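Local coordinates for odorant-binding protein 1d (Locusta migratoria, PDB 4PT1), which probably binds small hydrophobic odorant molecules and carries them to their receptors, as a secreted, all-helical member of the PBP/GOBP family, at residues 47-55 with 98-107; 67-76 with 85-93. One frame throughout, in Å; residues are numbered along the deposited sequence.

Contact 1 (47-55 with 98-107); sequences FKCYLKCIM and EACETAYQIH
C49 and C100 are joined by a disulfide (SG to SG 2.0 Å, chi3 107°), one of the three that cross-link this classical insect odorant-binding fold. It ties helix 45-57 to the first turn of helix 99-113; the axes of segments 47-55 and 99-107 pass 7.4 Å apart at 83°.

One salt bridge supplies the polar part of the contact. K48 runs out extended beyond CG beside E101, and its NZ pairs with E101 OE1 (2.6 Å), which offers its syn lone pair. A water accepts from K48 NZ and donates to E101 OE2, closing a small ring, while Q105 NE2 also donates to E101 OE2 from above the carboxylate plane. On the way, K48 CE rests over one face of the Y104 ring, 3.9 Å from its centroid. With K48 cut back to an alanine, E101 would probably lose its charged mate and Y104 the lysine cover on that face.

The remaining contacts are apolar. A103 presents only a methyl, which lets the backbones close in: its CB is 3.4 Å from K52 CA, tighter than usual. L51 CD1 reaches Y104 CD1 (3.5 Å), and L51 CD2 lies over the H107 ring. F47 CE2 and Y104 CE1 meet at the edges of both rings, the side chains crossing at about a right angle. M55, bent at chi3 (78°), sets SD against A103 CB and at the edge of the H107 imidazole.

Around this crossing, C53 is disulfide-bonded to C22 of helix 15-26, F47 packs on helix 30-37, I54 touches F125 of helix 115-129, and H107 ND1 is hydrogen-bonded to Y118 OH of that same helix.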
loop_
_atom_site.group_PDB
_atom_site.type_symbol
_atom_site.label_atom_id
_atom_site.label_comp_id
_atom_site.label_asym_id
_atom_site.label_seq_id
_atom_site.Cartn_x
_atom_site.Cartn_y
_atom_site.Cartn_z
ATOM N N PHE A 47 6.233 0.698 10.608
ATOM C CA PHE A 47 5.562 1.157 9.392
ATOM C C PHE A 47 5.700 0.136 8.240
ATOM O O PHE A 47 4.731 -0.160 7.539
ATOM C CB PHE A 47 6.038 2.542 8.973
ATOM C CG PHE A 47 5.426 2.998 7.688
ATOM C CD1 PHE A 47 4.099 3.347 7.648
ATOM C CD2 PHE A 47 6.165 3.013 6.520
ATOM C CE1 PHE A 47 3.513 3.743 6.454
ATOM C CE2 PHE A 47 5.591 3.399 5.322
ATOM C CZ PHE A 47 4.258 3.760 5.297
ATOM N N LYS A 48 6.882 -0.430 8.044
ATOM C CA LYS A 48 7.051 -1.488 7.040
ATOM C C LYS A 48 6.090 -2.672 7.263
ATOM O O LYS A 48 5.486 -3.212 6.319
ATOM C CB LYS A 48 8.493 -1.980 7.026
ATOM C CG LYS A 48 9.480 -0.841 6.786
ATOM C CD LYS A 48 10.864 -1.359 6.471
ATOM C CE LYS A 48 11.845 -0.206 6.330
ATOM N NZ LYS A 48 13.254 -0.673 6.383
ATOM N N CYS A 49 5.940 -3.072 8.516
ATOM C CA CYS A 49 5.066 -4.191 8.828
ATOM C C CYS A 49 3.598 -3.796 8.682
ATOM O O CYS A 49 2.777 -4.636 8.392
ATOM C CB CYS A 49 5.380 -4.745 10.221
ATOM S SG CYS A 49 6.959 -5.644 10.283
ATOM N N TYR A 50 3.296 -2.506 8.824
ATOM C CA TYR A 50 1.969 -1.989 8.510
ATOM C C TYR A 50 1.641 -2.146 7.007
ATOM O O TYR A 50 0.557 -2.619 6.657
ATOM C CB TYR A 50 1.863 -0.541 8.944
ATOM C CG TYR A 50 0.565 0.117 8.572
ATOM C CD1 TYR A 50 -0.569 -0.025 9.382
ATOM C CD2 TYR A 50 0.465 0.905 7.436
ATOM C CE1 TYR A 50 -1.748 0.600 9.053
ATOM C CE2 TYR A 50 -0.727 1.524 7.083
ATOM C CZ TYR A 50 -1.823 1.361 7.895
ATOM O OH TYR A 50 -2.966 1.985 7.554
ATOM N N LEU A 51 2.560 -1.755 6.116
ATOM C CA LEU A 51 2.425 -2.023 4.674
ATOM C C LEU A 51 2.216 -3.511 4.400
ATOM O O LEU A 51 1.305 -3.907 3.644
ATOM C CB LEU A 51 3.650 -1.526 3.886
ATOM C CG LEU A 51 3.871 0.001 3.890
ATOM C CD1 LEU A 51 5.148 0.337 3.131
ATOM C CD2 LEU A 51 2.675 0.776 3.330
ATOM N N LYS A 52 3.053 -4.336 5.028
ATOM C CA LYS A 52 2.930 -5.788 4.903
ATOM C C LYS A 52 1.545 -6.253 5.342
ATOM O O LYS A 52 0.908 -7.065 4.668
ATOM C CB LYS A 52 4.062 -6.485 5.689
ATOM C CG LYS A 52 4.009 -8.000 5.725
ATOM C CD LYS A 52 3.323 -8.528 6.956
ATOM C CE LYS A 52 3.599 -10.016 7.105
ATOM N NZ LYS A 52 2.895 -10.542 8.281
ATOM N N CYS A 53 1.060 -5.724 6.455
ATOM C CA CYS A 53 -0.221 -6.152 6.997
ATOM C C CYS A 53 -1.364 -5.837 6.038
ATOM O O CYS A 53 -2.249 -6.661 5.858
ATOM C CB CYS A 53 -0.454 -5.492 8.361
ATOM S SG CYS A 53 -2.021 -5.921 9.119
ATOM N N ILE A 54 -1.356 -4.646 5.442
ATOM C CA ILE A 54 -2.335 -4.266 4.421
ATOM C C ILE A 54 -2.288 -5.267 3.261
ATOM O O ILE A 54 -3.312 -5.753 2.802
ATOM C CB ILE A 54 -2.112 -2.829 3.901
ATOM C CG1 ILE A 54 -2.580 -1.809 4.938
ATOM C CG2 ILE A 54 -2.905 -2.565 2.605
ATOM C CD1 ILE A 54 -2.182 -0.408 4.550
ATOM N N MET A 55 -1.090 -5.594 2.792
ATOM C CA MET A 55 -1.002 -6.500 1.653
ATOM C C MET A 55 -1.556 -7.879 2.006
ATOM O O MET A 55 -2.206 -8.516 1.174
ATOM C CB MET A 55 0.430 -6.594 1.136
ATOM C CG MET A 55 0.944 -5.288 0.557
ATOM S SD MET A 55 2.598 -5.470 -0.109
ATOM C CE MET A 55 2.216 -6.278 -1.670
ATOM N N GLU A 98 12.967 -10.242 4.193
ATOM C CA GLU A 98 12.037 -10.368 5.304
ATOM C C GLU A 98 10.684 -9.833 4.875
ATOM O O GLU A 98 10.638 -8.810 4.211
ATOM C CB GLU A 98 12.608 -9.584 6.486
ATOM C CG GLU A 98 11.731 -9.533 7.728
ATOM C CD GLU A 98 10.900 -8.267 7.813
ATOM O OE1 GLU A 98 9.719 -8.357 8.214
ATOM O OE2 GLU A 98 11.419 -7.185 7.476
ATOM N N ALA A 99 9.601 -10.521 5.253
ATOM C CA ALA A 99 8.242 -10.164 4.793
ATOM C C ALA A 99 7.918 -8.669 4.850
ATOM O O ALA A 99 7.406 -8.127 3.869
ATOM C CB ALA A 99 7.170 -10.970 5.510
ATOM N N CYS A 100 8.221 -7.997 5.965
ATOM C CA CYS A 100 7.982 -6.558 6.073
ATOM C C CYS A 100 8.817 -5.687 5.115
ATOM O O CYS A 100 8.300 -4.734 4.522
ATOM C CB CYS A 100 8.125 -6.079 7.525
ATOM S SG CYS A 100 6.928 -6.865 8.641
ATOM N N GLU A 101 10.104 -5.989 4.982
ATOM C CA GLU A 101 10.987 -5.196 4.103
ATOM C C GLU A 101 10.488 -5.365 2.663
ATOM O O GLU A 101 10.343 -4.380 1.952
ATOM C CB GLU A 101 12.470 -5.616 4.278
ATOM C CG GLU A 101 13.522 -4.726 3.588
ATOM C CD GLU A 101 13.627 -3.311 4.137
ATOM O OE1 GLU A 101 13.143 -3.044 5.249
ATOM O OE2 GLU A 101 14.224 -2.440 3.457
ATOM N N THR A 102 10.183 -6.605 2.281
ATOM C CA THR A 102 9.588 -6.953 0.957
ATOM C C THR A 102 8.397 -6.071 0.626
ATOM O O THR A 102 8.362 -5.429 -0.439
ATOM C CB THR A 102 9.147 -8.438 0.903
ATOM O OG1 THR A 102 10.305 -9.288 0.927
ATOM C CG2 THR A 102 8.319 -8.764 -0.366
ATOM N N ALA A 103 7.423 -6.014 1.535
ATOM C CA ALA A 103 6.270 -5.131 1.310
ATOM C C ALA A 103 6.708 -3.677 1.137
ATOM O O ALA A 103 6.292 -3.014 0.192
ATOM C CB ALA A 103 5.259 -5.247 2.443
ATOM N N TYR A 104 7.562 -3.181 2.039
ATOM C CA TYR A 104 7.930 -1.740 2.052
ATOM C C TYR A 104 8.615 -1.323 0.740
ATOM O O TYR A 104 8.361 -0.235 0.217
ATOM C CB TYR A 104 8.777 -1.386 3.302
ATOM C CG TYR A 104 9.308 0.050 3.351
ATOM C CD1 TYR A 104 8.522 1.107 3.826
ATOM C CD2 TYR A 104 10.584 0.345 2.926
ATOM C CE1 TYR A 104 9.018 2.412 3.869
ATOM C CE2 TYR A 104 11.097 1.641 2.957
ATOM C CZ TYR A 104 10.311 2.683 3.427
ATOM O OH TYR A 104 10.807 3.989 3.467
ATOM N N GLN A 105 9.441 -2.210 0.201
ATOM C CA GLN A 105 10.191 -1.945 -1.008
ATOM C C GLN A 105 9.460 -2.338 -2.293
ATOM O O GLN A 105 9.810 -1.816 -3.355
ATOM C CB GLN A 105 11.538 -2.683 -0.954
ATOM C CG GLN A 105 12.413 -2.307 0.243
ATOM C CD GLN A 105 12.965 -0.883 0.213
ATOM O OE1 GLN A 105 12.839 -0.171 -0.779
ATOM N NE2 GLN A 105 13.566 -0.460 1.321
ATOM N N ILE A 106 8.473 -3.247 -2.226
ATOM C CA ILE A 106 7.522 -3.369 -3.338
ATOM C C ILE A 106 6.880 -1.977 -3.471
ATOM O O ILE A 106 6.781 -1.438 -4.564
ATOM C CB ILE A 106 6.446 -4.480 -3.126
ATOM C CG1 ILE A 106 7.024 -5.887 -3.362
ATOM C CG2 ILE A 106 5.277 -4.254 -4.093
ATOM C CD1 ILE A 106 6.120 -7.034 -2.933
ATOM N N HIS A 107 6.517 -1.375 -2.340
ATOM C CA HIS A 107 5.945 -0.039 -2.306
ATOM C C HIS A 107 6.885 1.069 -2.736
ATOM O O HIS A 107 6.463 1.985 -3.428
ATOM C CB HIS A 107 5.354 0.235 -0.950
ATOM C CG HIS A 107 3.921 -0.187 -0.847
ATOM N ND1 HIS A 107 2.894 0.683 -1.006
ATOM C CD2 HIS A 107 3.352 -1.448 -0.655
ATOM C CE1 HIS A 107 1.733 0.007 -0.885
ATOM N NE2 HIS A 107 2.020 -1.295 -0.679
HETATM O O HOH W 1 15.495 -0.470 4.943
#

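Contact 2 (67-76 with 85-93); sequences FVLEEELENV and HRVVHSCKH
V88 fills the middle of the contact, its two methyls dividing the work. CG1 meets L69 CD1 at 3.5 Å and L73 CD2 at 3.7 Å, and the edge of the F67 ring comes up to the same methyl. CG2 touches E72 CG and V76 CG2, the latter at 4.0 Å. With chi1 at 171°, CG1 stands opposite the backbone N and CG2 opposite the carbonyl carbon, which spreads the pair along segment 67-76. Segments 69-75 and 85-90 run nearly antiparallel (156°), their axes 9.6 Å apart, a spacing bridged by side chains.

Two histidines flank this centre. L73 CD2 sits over the middle of the H85 ring in a CH-pi contact, 3.8 Å from the centroid and 13° off the normal, while H85 CE1 approaches L73 O at 3.1 Å. H89 crosses L73 at about a right angle, its NE2 near both leucine methyls. At the far end the aliphatic chain of K92 passes L69, CD to CD2 3.8 Å, and F67 CE2 lies against K92 CB.

Polar bonds run within a segment or to other parts of the chain. K92 NZ donates to H89 ND1 (2.9 Å), close to the imidazole plane, which should restrain the ring's rotation. N75 ND2 reaches E72 OE1 almost straight, while E72 OE2 is held by Y110 OH of helix 99-113. C91 is disulfide-bonded to C109 of that helix.

No hydrogen bond joins the two segments. The helical hairpin is therefore held across this interface by the fit of methyl, methylene and ring contacts, without a polar bond to fix its direction.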
loop_
_atom_site.group_PDB
_atom_site.type_symbol
_atom_site.label_atom_id
_atom_site.label_comp_id
_atom_site.label_asym_id
_atom_site.label_seq_id
_atom_site.Cartn_x
_atom_site.Cartn_y
_atom_site.Cartn_z
ATOM N N PHE A 67 4.646 -12.646 -2.591
ATOM C CA PHE A 67 3.824 -11.742 -3.434
ATOM C C PHE A 67 2.886 -12.502 -4.377
ATOM O O PHE A 67 3.296 -13.471 -5.016
ATOM C CB PHE A 67 4.745 -10.794 -4.215
ATOM C CG PHE A 67 4.011 -9.792 -5.068
ATOM C CD1 PHE A 67 3.337 -8.729 -4.490
ATOM C CD2 PHE A 67 3.990 -9.927 -6.444
ATOM C CE1 PHE A 67 2.674 -7.811 -5.269
ATOM C CE2 PHE A 67 3.337 -9.013 -7.235
ATOM C CZ PHE A 67 2.673 -7.954 -6.654
ATOM N N VAL A 68 1.624 -12.070 -4.461
ATOM C CA VAL A 68 0.618 -12.712 -5.304
ATOM C C VAL A 68 0.080 -11.705 -6.351
ATOM O O VAL A 68 -0.816 -10.905 -6.081
ATOM C CB VAL A 68 -0.523 -13.317 -4.465
ATOM C CG1 VAL A 68 -1.483 -14.093 -5.343
ATOM C CG2 VAL A 68 0.034 -14.246 -3.384
ATOM N N LEU A 69 0.633 -11.782 -7.556
ATOM C CA LEU A 69 0.375 -10.791 -8.625
ATOM C C LEU A 69 -1.095 -10.619 -8.980
ATOM O O LEU A 69 -1.546 -9.509 -9.136
ATOM C CB LEU A 69 1.148 -11.174 -9.888
ATOM C CG LEU A 69 0.941 -10.353 -11.166
ATOM C CD1 LEU A 69 1.339 -8.896 -10.977
ATOM C CD2 LEU A 69 1.748 -10.980 -12.300
ATOM N N GLU A 70 -1.829 -11.712 -9.120
ATOM C CA GLU A 70 -3.220 -11.666 -9.576
ATOM C C GLU A 70 -4.072 -10.878 -8.595
ATOM O O GLU A 70 -4.942 -10.092 -8.984
ATOM C CB GLU A 70 -3.784 -13.099 -9.756
ATOM N N GLU A 71 -3.793 -11.064 -7.312
ATOM C CA GLU A 71 -4.517 -10.345 -6.270
ATOM C C GLU A 71 -4.174 -8.869 -6.260
ATOM O O GLU A 71 -5.036 -8.044 -6.037
ATOM C CB GLU A 71 -4.262 -10.963 -4.899
ATOM C CG GLU A 71 -4.785 -12.393 -4.790
ATOM C CD GLU A 71 -6.281 -12.509 -4.576
ATOM O OE1 GLU A 71 -6.996 -11.493 -4.464
ATOM O OE2 GLU A 71 -6.747 -13.670 -4.518
ATOM N N GLU A 72 -2.921 -8.537 -6.506
ATOM C CA GLU A 72 -2.524 -7.134 -6.488
ATOM C C GLU A 72 -3.120 -6.380 -7.668
ATOM O O GLU A 72 -3.527 -5.230 -7.519
ATOM C CB GLU A 72 -1.004 -6.980 -6.438
ATOM C CG GLU A 72 -0.501 -5.571 -6.138
ATOM C CD GLU A 72 -0.663 -5.125 -4.685
ATOM O OE1 GLU A 72 -1.607 -5.527 -3.967
ATOM O OE2 GLU A 72 0.167 -4.322 -4.246
ATOM N N LEU A 73 -3.189 -7.031 -8.833
ATOM C CA LEU A 73 -3.808 -6.415 -10.004
ATOM C C LEU A 73 -5.264 -6.142 -9.722
ATOM O O LEU A 73 -5.773 -5.087 -10.079
ATOM C CB LEU A 73 -3.640 -7.280 -11.253
ATOM C CG LEU A 73 -2.202 -7.485 -11.755
ATOM C CD1 LEU A 73 -2.134 -8.558 -12.821
ATOM C CD2 LEU A 73 -1.550 -6.202 -12.259
ATOM N N GLU A 74 -5.941 -7.080 -9.069
ATOM C CA GLU A 74 -7.317 -6.828 -8.641
ATOM C C GLU A 74 -7.418 -5.664 -7.638
ATOM O O GLU A 74 -8.412 -4.924 -7.637
ATOM C CB GLU A 74 -7.947 -8.083 -8.046
ATOM C CG GLU A 74 -8.293 -9.148 -9.069
ATOM C CD GLU A 74 -8.992 -10.337 -8.434
ATOM O OE1 GLU A 74 -10.096 -10.150 -7.864
ATOM O OE2 GLU A 74 -8.432 -11.457 -8.496
ATOM N N ASN A 75 -6.396 -5.504 -6.797
ATOM C CA ASN A 75 -6.357 -4.407 -5.794
ATOM C C ASN A 75 -6.222 -3.004 -6.376
ATOM O O ASN A 75 -6.475 -2.018 -5.685
ATOM C CB ASN A 75 -5.232 -4.627 -4.770
ATOM C CG ASN A 75 -5.516 -5.772 -3.835
ATOM O OD1 ASN A 75 -6.672 -6.131 -3.649
ATOM N ND2 ASN A 75 -4.457 -6.388 -3.265
ATOM N N VAL A 76 -5.794 -2.896 -7.630
ATOM C CA VAL A 76 -5.673 -1.562 -8.264
ATOM C C VAL A 76 -7.064 -0.945 -8.429
ATOM O O VAL A 76 -7.954 -1.610 -8.950
ATOM C CB VAL A 76 -5.013 -1.646 -9.651
ATOM C CG1 VAL A 76 -4.978 -0.271 -10.311
ATOM C CG2 VAL A 76 -3.619 -2.252 -9.544
ATOM N N HIS A 85 -1.839 -1.069 -13.196
ATOM C CA HIS A 85 -1.367 -2.364 -13.656
ATOM C C HIS A 85 0.048 -2.249 -14.159
ATOM O O HIS A 85 0.879 -3.124 -13.897
ATOM C CB HIS A 85 -2.244 -2.908 -14.761
ATOM C CG HIS A 85 -3.448 -3.693 -14.277
ATOM N ND1 HIS A 85 -4.155 -3.350 -13.181
ATOM C CD2 HIS A 85 -4.065 -4.816 -14.805
ATOM C CE1 HIS A 85 -5.181 -4.204 -13.029
ATOM N NE2 HIS A 85 -5.120 -5.109 -14.022
ATOM N N ARG A 86 0.337 -1.182 -14.891
ATOM C CA ARG A 86 1.695 -0.960 -15.427
ATOM C C ARG A 86 2.700 -0.939 -14.281
ATOM O O ARG A 86 3.706 -1.635 -14.310
ATOM C CB ARG A 86 1.755 0.341 -16.232
ATOM C CG ARG A 86 3.072 0.523 -16.984
ATOM C CD ARG A 86 3.104 1.838 -17.746
ATOM N NE ARG A 86 1.929 2.004 -18.598
ATOM N N VAL A 87 2.411 -0.157 -13.250
ATOM C CA VAL A 87 3.238 -0.139 -12.046
ATOM C C VAL A 87 3.405 -1.501 -11.354
ATOM O O VAL A 87 4.511 -1.901 -11.007
ATOM C CB VAL A 87 2.686 0.895 -11.070
ATOM C CG1 VAL A 87 3.335 0.744 -9.708
ATOM C CG2 VAL A 87 2.883 2.294 -11.658
ATOM N N VAL A 88 2.307 -2.231 -11.167
ATOM C CA VAL A 88 2.398 -3.529 -10.530
ATOM C C VAL A 88 3.276 -4.505 -11.323
ATOM O O VAL A 88 4.098 -5.222 -10.732
ATOM C CB VAL A 88 1.007 -4.141 -10.271
ATOM C CG1 VAL A 88 1.155 -5.593 -9.815
ATOM C CG2 VAL A 88 0.266 -3.323 -9.234
ATOM N N HIS A 89 3.114 -4.519 -12.647
ATOM C CA HIS A 89 3.887 -5.419 -13.508
ATOM C C HIS A 89 5.336 -5.065 -13.465
ATOM O O HIS A 89 6.192 -5.957 -13.558
ATOM C CB HIS A 89 3.349 -5.445 -14.948
ATOM C CG HIS A 89 2.108 -6.298 -15.118
ATOM N ND1 HIS A 89 2.145 -7.646 -15.066
ATOM C CD2 HIS A 89 0.789 -5.955 -15.377
ATOM C CE1 HIS A 89 0.912 -8.137 -15.253
ATOM N NE2 HIS A 89 0.076 -7.103 -15.440
ATOM N N SER A 90 5.643 -3.780 -13.288
ATOM C CA SER A 90 7.043 -3.345 -13.250
ATOM C C SER A 90 7.756 -3.710 -11.930
ATOM O O SER A 90 8.991 -3.696 -11.863
ATOM C CB SER A 90 7.168 -1.846 -13.567
ATOM O OG SER A 90 6.746 -1.012 -12.505
ATOM N N CYS A 91 6.980 -4.078 -10.908
ATOM C CA CYS A 91 7.487 -4.279 -9.540
ATOM C C CYS A 91 7.242 -5.692 -9.000
ATOM O O CYS A 91 7.440 -5.966 -7.804
ATOM C CB CYS A 91 6.838 -3.233 -8.628
ATOM S SG CYS A 91 7.350 -1.541 -9.027
ATOM N N LYS A 92 6.829 -6.592 -9.889
ATOM C CA LYS A 92 6.345 -7.911 -9.492
ATOM C C LYS A 92 7.447 -8.920 -9.122
ATOM O O LYS A 92 7.130 -10.029 -8.669
ATOM C CB LYS A 92 5.446 -8.513 -10.580
ATOM C CG LYS A 92 6.107 -8.738 -11.941
ATOM C CD LYS A 92 5.077 -9.256 -12.934
ATOM C CE LYS A 92 5.518 -9.092 -14.377
ATOM N NZ LYS A 92 4.395 -9.460 -15.279
ATOM N N HIS A 93 8.710 -8.536 -9.310
ATOM C CA HIS A 93 9.867 -9.399 -8.996
ATOM C C HIS A 93 10.658 -8.964 -7.783
ATOM O O HIS A 93 11.756 -9.484 -7.531
ATOM C CB HIS A 93 10.800 -9.493 -10.206
ATOM C CG HIS A 93 10.151 -10.091 -11.429
ATOM N ND1 HIS A 93 9.496 -11.266 -11.399
ATOM C CD2 HIS A 93 10.084 -9.638 -12.742
ATOM C CE1 HIS A 93 9.018 -11.541 -12.625
ATOM N NE2 HIS A 93 9.381 -10.542 -13.446
#

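Contact 2 is nested within the chain loop that contact 1 closes, and their centres lie 14 Å apart. Helices 45-57 and 69-75 are consecutive, as are 81-90 and 99-113, and the two contacts meet where M55 and I106 face F67: I106 CD1 is 3.6 Å from F67 CD1, and M55 CE 3.9 Å from the same atom. M55 CE also lies 3.8 Å from E72 OE2. Bound 2-(2-methoxyethoxy)ethanol, probably from the crystallisation liquor, is lined by L51, I54 and H107 of contact 1 together with F125. Contact 1 thus contributes directly to the ligand pocket, whereas contact 2 comes near a bound molecule through V76; whether odorants use the same site remains unsettled.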